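Local structure of alpha-L-arabinofuranosidase B (Aspergillus kawachii, 6SXT) at residues A[34-39]-A[59-64]; A[19-24]-A[120-125]; A[369-374]-A[390-395]. The protein hydrolyses terminal non-reducing alpha-L-arabinofuranosyl residues from arabinoxylan, L-arabinan and arabinogalactan, contributing to the breakdown of plant hemicellulose. All blocks are in the same frame, centred on the assembly; numbering follows the deposited sequence.

Contact 1: A[34-39]-A[59-64]; sequences YQLQRG and SAQDTF. With EDO (1,2-ethanediol), chain B.
In the catalytic domain the short helix 58-64 lies against strand 34-38, where Q61 and F64 receive Y34, L36 and R38, every second residue of the strand. The two short segments run nearly parallel, with their axes 10.0 Å apart at closest approach. At one end the hydroxyl of Y34 donates to the amide oxygen of Q61, OH to OE1, over 2.6 Å. OE1 sits at the edge of the tyrosine ring and near its plane, while the amide plane itself stands almost perpendicular to the ring. NE2 of the same amide is held by the backbone oxygen of A107, so both polar atoms of this buried glutamine have partners, which leaves the amide little freedom to flip. Next along the strand, L36 crosses the Q61 side chain at about a right angle and rests CD1 on CG at 3.7 Å.

The strand belongs to a four-stranded antiparallel sheet, between strands 44-47 and 70-75, and the helix sits over it with F64 reaching T45 and C70 as well. L36 CB meets the F64 ring at CE2, 4.0 Å away. R38 then runs across one ring face: with CG between the backbone N and the carbonyl carbon (chi1 67°) and an extended chain beyond, CD stands 3.7 Å from the ring centroid in a CH-pi contact. The guanidinium stacks flat on the ring, centres 4.3 Å apart and planes 10° apart. From this position NH1 donates to F64 O at 3.2 Å, nearly straight (169°) and on a lone pair, while NH2 forms a salt bridge with D41.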
loop_
_atom_site.group_PDB
_atom_site.type_symbol
_atom_site.label_atom_id
_atom_site.label_comp_id
_atom_site.label_asym_id
_atom_site.label_seq_id
_atom_site.Cartn_x
_atom_site.Cartn_y
_atom_site.Cartn_z
ATOM N N TYR A 34 15.928 -0.142 -0.584
ATOM C CA TYR A 34 15.065 1.033 -0.356
ATOM C C TYR A 34 15.677 1.948 0.696
ATOM O O TYR A 34 16.590 1.531 1.422
ATOM C CB TYR A 34 13.628 0.608 0.000
ATOM C CG TYR A 34 13.438 -0.154 1.272
ATOM C CD1 TYR A 34 13.642 -1.512 1.327
ATOM C CD2 TYR A 34 12.979 0.470 2.434
ATOM C CE1 TYR A 34 13.377 -2.242 2.471
ATOM C CE2 TYR A 34 12.740 -0.247 3.623
ATOM C CZ TYR A 34 12.884 -1.625 3.612
ATOM O OH TYR A 34 12.675 -2.367 4.740
ATOM N N GLN A 35 15.156 3.164 0.718
ATOM C CA GLN A 35 15.505 4.183 1.715
ATOM C C GLN A 35 14.312 4.447 2.637
ATOM O O GLN A 35 13.177 4.504 2.156
ATOM C CB GLN A 35 15.995 5.410 0.996
ATOM C CG GLN A 35 16.537 6.464 1.967
ATOM C CD GLN A 35 16.815 7.773 1.280
ATOM O OE1 GLN A 35 15.909 8.488 0.922
ATOM N NE2 GLN A 35 18.103 8.087 1.117
ATOM N N LEU A 36 14.640 4.624 3.897
ATOM C CA LEU A 36 13.706 5.025 4.956
ATOM C C LEU A 36 13.982 6.458 5.372
ATOM O O LEU A 36 15.171 6.836 5.408
ATOM C CB LEU A 36 13.905 4.147 6.170
ATOM C CG LEU A 36 13.506 2.693 6.028
ATOM C CD1 LEU A 36 14.141 1.864 7.136
ATOM C CD2 LEU A 36 11.984 2.557 6.034
ATOM N N GLN A 37 12.945 7.147 5.827
ATOM C CA GLN A 37 13.074 8.443 6.525
ATOM C C GLN A 37 12.252 8.340 7.797
ATOM O O GLN A 37 11.091 7.911 7.691
ATOM C CB GLN A 37 12.614 9.604 5.677
ATOM C CG GLN A 37 12.811 10.951 6.376
ATOM C CD GLN A 37 12.385 12.091 5.469
ATOM O OE1 GLN A 37 11.576 11.939 4.545
ATOM N NE2 GLN A 37 13.035 13.249 5.628
ATOM N N ARG A 38 12.831 8.668 8.931
ATOM C CA ARG A 38 12.116 8.568 10.216
ATOM C C ARG A 38 11.679 9.946 10.684
ATOM O O ARG A 38 12.367 10.944 10.456
ATOM C CB ARG A 38 12.943 7.838 11.262
ATOM C CG ARG A 38 14.202 8.565 11.731
ATOM C CD ARG A 38 14.977 7.677 12.665
ATOM N NE ARG A 38 16.207 8.326 13.033
ATOM C CZ ARG A 38 17.188 7.757 13.697
ATOM N NH1 ARG A 38 17.148 6.468 13.999
ATOM N NH2 ARG A 38 18.276 8.475 13.967
ATOM N N GLY A 39 10.568 9.968 11.405
ATOM C CA GLY A 39 9.968 11.253 11.791
ATOM C C GLY A 39 10.669 11.933 12.932
ATOM O O GLY A 39 10.536 13.186 13.056
ATOM N N SER A 59 15.171 -6.291 10.353
ATOM C CA SER A 59 15.582 -5.968 11.717
ATOM C C SER A 59 16.229 -4.582 11.739
ATOM O O SER A 59 15.958 -3.800 12.691
ATOM C CB SER A 59 16.477 -7.091 12.222
ATOM O OG SER A 59 16.897 -6.765 13.516
ATOM N N ALA A 60 17.010 -4.253 10.714
ATOM C CA ALA A 60 17.627 -2.920 10.618
ATOM C C ALA A 60 16.541 -1.852 10.469
ATOM O O ALA A 60 16.672 -0.761 11.007
ATOM C CB ALA A 60 18.616 -2.849 9.482
ATOM N N GLN A 61 15.455 -2.131 9.758
ATOM C CA GLN A 61 14.342 -1.168 9.694
ATOM C C GLN A 61 13.720 -0.984 11.078
ATOM O O GLN A 61 13.537 0.148 11.505
ATOM C CB GLN A 61 13.271 -1.604 8.701
ATOM C CG GLN A 61 12.058 -0.695 8.748
ATOM C CD GLN A 61 10.987 -1.023 7.752
ATOM O OE1 GLN A 61 11.254 -1.139 6.565
ATOM N NE2 GLN A 61 9.745 -1.129 8.240
ATOM N N ASP A 62 13.409 -2.089 11.737
ATOM C CA ASP A 62 12.786 -2.015 13.069
ATOM C C ASP A 62 13.674 -1.163 13.997
ATOM O O ASP A 62 13.126 -0.367 14.809
ATOM C CB ASP A 62 12.607 -3.413 13.628
ATOM C CG ASP A 62 11.561 -4.239 12.914
ATOM O OD1 ASP A 62 10.802 -3.686 12.109
ATOM O OD2 ASP A 62 11.477 -5.459 13.243
ATOM N N THR A 63 14.995 -1.343 13.943
ATOM C CA THR A 63 15.913 -0.576 14.802
ATOM C C THR A 63 15.847 0.904 14.460
ATOM O O THR A 63 15.718 1.783 15.367
ATOM C CB THR A 63 17.334 -1.144 14.611
ATOM O OG1 THR A 63 17.261 -2.479 15.118
ATOM C CG2 THR A 63 18.395 -0.362 15.331
ATOM N N PHE A 64 15.921 1.236 13.181
ATOM C CA PHE A 64 15.941 2.653 12.732
ATOM C C PHE A 64 14.636 3.338 13.119
ATOM O O PHE A 64 14.655 4.505 13.502
ATOM C CB PHE A 64 16.161 2.709 11.224
ATOM C CG PHE A 64 16.288 4.106 10.709
ATOM C CD1 PHE A 64 17.412 4.859 11.022
ATOM C CD2 PHE A 64 15.318 4.671 9.893
ATOM C CE1 PHE A 64 17.561 6.137 10.508
ATOM C CE2 PHE A 64 15.486 5.940 9.367
ATOM C CZ PHE A 64 16.624 6.641 9.643
HETATM C C1 EDO B . 14.322 12.116 0.294
HETATM O O1 EDO B . 15.180 11.049 -0.195
HETATM C C2 EDO B . 14.742 12.842 1.532
#

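Contact 2: A[19-24]-A[120-125]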
loop_
_atom_site.group_PDB
_atom_site.type_symbol
_atom_site.label_atom_id
_atom_site.label_comp_id
_atom_site.label_asym_id
_atom_site.label_seq_id
_atom_site.Cartn_x
_atom_site.Cartn_y
_atom_site.Cartn_z
ATOM N N HIS A 19 12.461 -3.451 -8.820
ATOM C CA HIS A 19 12.071 -2.722 -7.590
ATOM C C HIS A 19 11.507 -3.696 -6.547
ATOM O O HIS A 19 10.549 -4.421 -6.844
ATOM C CB HIS A 19 10.974 -1.753 -7.930
ATOM C CG HIS A 19 11.363 -0.704 -8.903
ATOM N ND1 HIS A 19 10.700 -0.547 -10.112
ATOM C CD2 HIS A 19 12.323 0.225 -8.839
ATOM C CE1 HIS A 19 11.246 0.464 -10.762
ATOM N NE2 HIS A 19 12.236 0.988 -10.020
ATOM N N SER A 20 12.054 -3.707 -5.343
ATOM C CA SER A 20 11.465 -4.520 -4.261
ATOM C C SER A 20 11.950 -4.011 -2.927
ATOM O O SER A 20 13.152 -3.756 -2.773
ATOM C CB SER A 20 11.841 -6.007 -4.370
ATOM O OG SER A 20 11.221 -6.711 -3.297
ATOM N N THR A 21 11.037 -3.942 -1.957
ATOM C CA THR A 21 11.389 -3.669 -0.565
ATOM C C THR A 21 11.564 -4.963 0.206
ATOM O O THR A 21 11.979 -4.892 1.360
ATOM C CB THR A 21 10.402 -2.694 0.072
ATOM O OG1 THR A 21 9.100 -3.302 -0.006
ATOM C CG2 THR A 21 10.412 -1.344 -0.591
ATOM N N THR A 22 11.184 -6.092 -0.365
ATOM C CA THR A 22 11.262 -7.388 0.328
ATOM C C THR A 22 12.557 -8.134 0.046
ATOM O O THR A 22 13.020 -8.837 0.952
ATOM C CB THR A 22 10.033 -8.241 0.075
ATOM O OG1 THR A 22 10.044 -8.561 -1.309
ATOM C CG2 THR A 22 8.760 -7.523 0.492
ATOM N N ARG A 23 13.055 -8.106 -1.188
ATOM C CA ARG A 23 14.180 -8.996 -1.556
ATOM C C ARG A 23 14.954 -8.505 -2.755
ATOM O O ARG A 23 14.462 -7.728 -3.594
ATOM C CB ARG A 23 13.679 -10.413 -1.798
ATOM C CG ARG A 23 12.742 -10.560 -2.990
ATOM C CD ARG A 23 12.517 -12.035 -3.260
ATOM N NE ARG A 23 11.656 -12.278 -4.403
ATOM C CZ ARG A 23 11.834 -13.291 -5.253
ATOM N NH1 ARG A 23 12.834 -14.151 -5.114
ATOM N NH2 ARG A 23 10.998 -13.408 -6.265
ATOM N N ALA A 24 16.187 -8.981 -2.843
ATOM C CA ALA A 24 16.967 -8.867 -4.073
ATOM C C ALA A 24 16.308 -9.644 -5.202
ATOM O O ALA A 24 15.781 -10.771 -4.956
ATOM C CB ALA A 24 18.369 -9.429 -3.801
ATOM N N TYR A 120 9.100 -6.162 4.632
ATOM C CA TYR A 120 8.055 -5.116 4.542
ATOM C C TYR A 120 7.800 -4.743 3.097
ATOM O O TYR A 120 8.765 -4.420 2.381
ATOM C CB TYR A 120 8.533 -3.901 5.327
ATOM C CG TYR A 120 8.580 -4.136 6.810
ATOM C CD1 TYR A 120 7.404 -4.229 7.554
ATOM C CD2 TYR A 120 9.794 -4.320 7.478
ATOM C CE1 TYR A 120 7.433 -4.408 8.931
ATOM C CE2 TYR A 120 9.833 -4.482 8.857
ATOM C CZ TYR A 120 8.649 -4.537 9.587
ATOM O OH TYR A 120 8.702 -4.764 10.935
ATOM N N GLY A 121 6.518 -4.777 2.692
ATOM C CA GLY A 121 6.079 -4.264 1.403
ATOM C C GLY A 121 5.681 -2.808 1.466
ATOM O O GLY A 121 5.816 -2.165 2.493
ATOM N N VAL A 122 5.151 -2.339 0.352
ATOM C CA VAL A 122 4.791 -0.913 0.181
ATOM C C VAL A 122 3.267 -0.808 0.183
ATOM O O VAL A 122 2.654 -1.080 -0.835
ATOM C CB VAL A 122 5.408 -0.327 -1.084
ATOM C CG1 VAL A 122 5.139 1.166 -1.178
ATOM C CG2 VAL A 122 6.891 -0.619 -1.140
ATOM N N PHE A 123 2.704 -0.445 1.321
ATOM C CA PHE A 123 1.243 -0.333 1.487
ATOM C C PHE A 123 0.850 1.095 1.111
ATOM O O PHE A 123 1.273 2.053 1.791
ATOM C CB PHE A 123 0.864 -0.629 2.920
ATOM C CG PHE A 123 -0.606 -0.785 3.180
ATOM C CD1 PHE A 123 -1.423 0.330 3.367
ATOM C CD2 PHE A 123 -1.157 -2.048 3.304
ATOM C CE1 PHE A 123 -2.780 0.169 3.636
ATOM C CE2 PHE A 123 -2.505 -2.206 3.595
ATOM C CZ PHE A 123 -3.307 -1.095 3.808
ATOM N N MET A 124 0.073 1.227 0.069
ATOM C CA MET A 124 -0.213 2.555 -0.504
ATOM C C MET A 124 -1.698 2.869 -0.307
ATOM O O MET A 124 -2.552 2.150 -0.816
ATOM C CB MET A 124 0.144 2.588 -1.976
ATOM C CG MET A 124 1.645 2.212 -2.172
ATOM S SD MET A 124 2.232 2.236 -3.862
ATOM C CE MET A 124 2.298 3.996 -4.101
ATOM N N SER A 125 -1.951 3.905 0.504
ATOM C CA SER A 125 -3.275 4.483 0.753
ATOM C C SER A 125 -3.590 5.472 -0.359
ATOM O O SER A 125 -2.695 6.008 -1.043
ATOM C CB SER A 125 -3.274 5.065 2.146
ATOM O OG SER A 125 -2.156 5.928 2.344
HETATM O O HOH W 1 11.694 -5.060 4.105
#
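The hydroxyl of T21 donates to the backbone oxygen of Y120, OG1 to O, in a short bond of 2.7 Å that lies in the carbonyl plane and falls on a lone pair. The T21 side chain is directed at strand 117-124; with OG1 between the backbone N and the carbonyl carbon (chi1 59°), the hydroxyl faces Y120 O while CG2 is left to meet V122. That methyl rests on V122 CG2 at 3.6 Å, the two side chains crossing at about a right angle, and both residues also touch I75. A second methyl, CG2 of T22, lies 3.6 Å from Y120 O; the hydroxyl of T22 is engaged with Y317 instead.

A water joins the two backbones beside the direct bond. It donates to T21 O at 2.8 Å and accepts from Y120 N at 2.9 Å. The two carbonyl oxygens, T21 O and Y120 O, are 3.4 Å apart, two acceptors each with its own donor. The bend that carries T21 is fixed by S20, whose OG accepts from T22 N at 3.0 Å and R23 N at 3.1 Å, an ST turn and ST motif, and is also bonded to Y291 O. In the large antiparallel sheet of the catalytic beta-sandwich, strands 15-20 and 117-124 each pair with strand 288-296, and not with each other. Here, then, a threonine hydroxyl and one water, rather than direct backbone bonds, link the two segments and give T21 O, Y120 N and Y120 O partners in a buried place.

Contact 3: A[369-374]-A[390-395]; sequences KEEASW and SVDTPG
V391 has CG1 anti to its backbone N (chi1 160°) and CG2 anti to its carbonyl carbon, which brings V391 CG2 to 3.7 Å from S373 CB. D392 instead sets CG between N and the carbonyl carbon (chi1 55°), turning its carboxylate toward the end of helix 366-371. V391 CB packs on the backbone oxygen of E370 at 3.6 Å, and its N-H makes a weak bond to S373 O. D392 OD1 comes to 3.4 Å from E371 CA and also touches E371 CG, the two carboxylate planes being steeply inclined to each other, whereas E370 reaches over with OE1 to D392 CB at 3.3 Å.

Three acidic side chains thus gather here, with E370 OE1 5.1 Å from D392 OD1. Such proximity would tend to raise their affinity for protons, though OD1 is hydrogen-bonded to H350 NE2, which may temper the effect. The other oxygen, OD2, is met from above the carboxylate plane by the T393 hydroxyl. S390 OG accepts from T393 N at 3.0 Å, an ST motif that shapes the turn, and also shares a water with S373 O, to which that water probably donates. This water lies over one face of the W374 ring, toward its rim. The indole itself leans on S390, CZ3 to CA 3.7 Å, and its NE1 is bonded to I348 O.

W374 and S390 form an antiparallel non-hydrogen-bonded pair, both side chains on the same face of the sheet and both touching L407. They stand at the open end of the hairpin made by strands 374-378 and 386-390, an element of the beta-trefoil that forms the arabinose-binding domain; the W374 side chain lies about 8 Å from that of the substrate-binding L452.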
loop_
_atom_site.group_PDB
_atom_site.type_symbol
_atom_site.label_atom_id
_atom_site.label_comp_id
_atom_site.label_asym_id
_atom_site.label_seq_id
_atom_site.Cartn_x
_atom_site.Cartn_y
_atom_site.Cartn_z
ATOM N N LYS A 369 -18.911 7.855 31.625
ATOM C CA LYS A 369 -18.220 6.568 31.827
ATOM C C LYS A 369 -18.465 5.643 30.650
ATOM O O LYS A 369 -17.507 4.978 30.179
ATOM C CB LYS A 369 -18.613 5.898 33.133
ATOM C CG LYS A 369 -18.057 6.647 34.331
ATOM C CD LYS A 369 -18.422 5.977 35.616
ATOM C CE LYS A 369 -17.818 6.638 36.824
ATOM N NZ LYS A 369 -18.240 5.880 38.020
ATOM N N GLU A 370 -19.692 5.583 30.159
ATOM C CA GLU A 370 -20.009 4.721 29.007
ATOM C C GLU A 370 -19.340 5.285 27.744
ATOM O O GLU A 370 -18.906 4.464 26.874
ATOM C CB GLU A 370 -21.519 4.610 28.790
ATOM C CG GLU A 370 -22.244 3.874 29.873
ATOM C CD GLU A 370 -23.733 3.847 29.518
ATOM O OE1 GLU A 370 -24.082 4.158 28.369
ATOM O OE2 GLU A 370 -24.549 3.488 30.421
ATOM N N GLU A 371 -19.325 6.593 27.563
ATOM C CA GLU A 371 -18.714 7.270 26.392
ATOM C C GLU A 371 -17.183 7.056 26.387
ATOM O O GLU A 371 -16.579 7.179 25.308
ATOM C CB GLU A 371 -19.075 8.733 26.383
ATOM C CG GLU A 371 -20.569 8.931 26.058
ATOM C CD GLU A 371 -21.050 10.332 26.345
ATOM O OE1 GLU A 371 -20.415 11.061 27.158
ATOM O OE2 GLU A 371 -22.079 10.683 25.782
ATOM N N ALA A 372 -16.614 6.775 27.541
ATOM C CA ALA A 372 -15.150 6.515 27.687
ATOM C C ALA A 372 -14.873 5.020 27.760
ATOM O O ALA A 372 -13.770 4.650 28.222
ATOM C CB ALA A 372 -14.646 7.208 28.897
ATOM N N SER A 373 -15.837 4.180 27.408
ATOM C CA SER A 373 -15.669 2.720 27.449
ATOM C C SER A 373 -15.895 2.166 26.052
ATOM O O SER A 373 -16.816 2.613 25.339
ATOM C CB SER A 373 -16.575 2.066 28.490
ATOM O OG SER A 373 -16.251 2.607 29.743
ATOM N N TRP A 374 -15.071 1.187 25.650
ATOM C CA TRP A 374 -15.007 0.695 24.253
ATOM C C TRP A 374 -14.930 -0.821 24.248
ATOM O O TRP A 374 -14.059 -1.396 24.929
ATOM C CB TRP A 374 -13.793 1.330 23.562
ATOM C CG TRP A 374 -13.830 2.827 23.567
ATOM C CD1 TRP A 374 -13.254 3.668 24.472
ATOM C CD2 TRP A 374 -14.637 3.644 22.721
ATOM N NE1 TRP A 374 -13.552 4.960 24.173
ATOM C CE2 TRP A 374 -14.419 4.976 23.117
ATOM C CE3 TRP A 374 -15.469 3.379 21.630
ATOM C CZ2 TRP A 374 -15.001 6.051 22.455
ATOM C CZ3 TRP A 374 -16.065 4.436 20.995
ATOM C CH2 TRP A 374 -15.832 5.755 21.410
ATOM N N SER A 390 -18.550 1.523 20.535
ATOM C CA SER A 390 -19.089 2.339 21.649
ATOM C C SER A 390 -19.910 1.457 22.599
ATOM O O SER A 390 -20.694 0.597 22.150
ATOM C CB SER A 390 -19.893 3.469 21.107
ATOM O OG SER A 390 -20.565 4.148 22.187
ATOM N N VAL A 391 -19.690 1.660 23.900
ATOM C CA VAL A 391 -20.502 0.977 24.933
ATOM C C VAL A 391 -21.915 1.620 24.967
ATOM O O VAL A 391 -22.868 0.867 25.012
ATOM C CB VAL A 391 -19.792 0.993 26.286
ATOM C CG1 VAL A 391 -20.763 0.766 27.464
ATOM C CG2 VAL A 391 -18.707 -0.071 26.266
ATOM N N ASP A 392 -22.004 2.929 24.909
ATOM C CA ASP A 392 -23.341 3.609 25.013
ATOM C C ASP A 392 -24.087 3.477 23.695
ATOM O O ASP A 392 -25.331 3.492 23.726
ATOM C CB ASP A 392 -23.210 5.080 25.333
ATOM C CG ASP A 392 -22.330 5.824 24.349
ATOM O OD1 ASP A 392 -21.074 5.684 24.511
ATOM O OD2 ASP A 392 -22.874 6.596 23.521
ATOM N N THR A 393 -23.372 3.288 22.566
ATOM C CA THR A 393 -23.971 3.226 21.211
ATOM C C THR A 393 -23.516 1.957 20.488
ATOM O O THR A 393 -22.659 2.007 19.611
ATOM C CB THR A 393 -23.727 4.510 20.428
ATOM O OG1 THR A 393 -24.025 5.686 21.170
ATOM C CG2 THR A 393 -24.517 4.544 19.160
ATOM N N PRO A 394 -24.051 0.784 20.849
ATOM C CA PRO A 394 -23.669 -0.464 20.219
ATOM C C PRO A 394 -23.964 -0.384 18.722
ATOM O O PRO A 394 -24.880 0.325 18.281
ATOM C CB PRO A 394 -24.507 -1.562 20.837
ATOM C CG PRO A 394 -25.179 -0.907 22.036
ATOM C CD PRO A 394 -25.041 0.585 21.929
ATOM N N GLY A 395 -23.094 -1.034 17.931
ATOM C CA GLY A 395 -23.213 -0.954 16.473
ATOM C C GLY A 395 -22.489 0.208 15.863
ATOM O O GLY A 395 -22.420 0.267 14.614
HETATM O O HOH W 2 -18.407 4.661 23.990
#

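Contacts 1 and 2 are neighbours in the catalytic domain, their centres 13 Å apart, and contact 1 is nested in the chain loop that contact 2 closes. Strands 15-20 and 34-38 follow each other in sequence but belong to different sheets, the large nine-stranded one and a four-stranded one. The contacts touch directly: D62 OD1 and Y120 OH are 2.6 Å apart, a probable hydrogen bond linking helix 58-64 of contact 1 to strand 117-124 of contact 2. Contact 3 comes later in the chain, in the arabinose-binding domain, with its centre 37 and 38 Å from those of contacts 1 and 2. The set therefore samples both modules of the enzyme, one that cleaves arabinofuranosides and one that binds them.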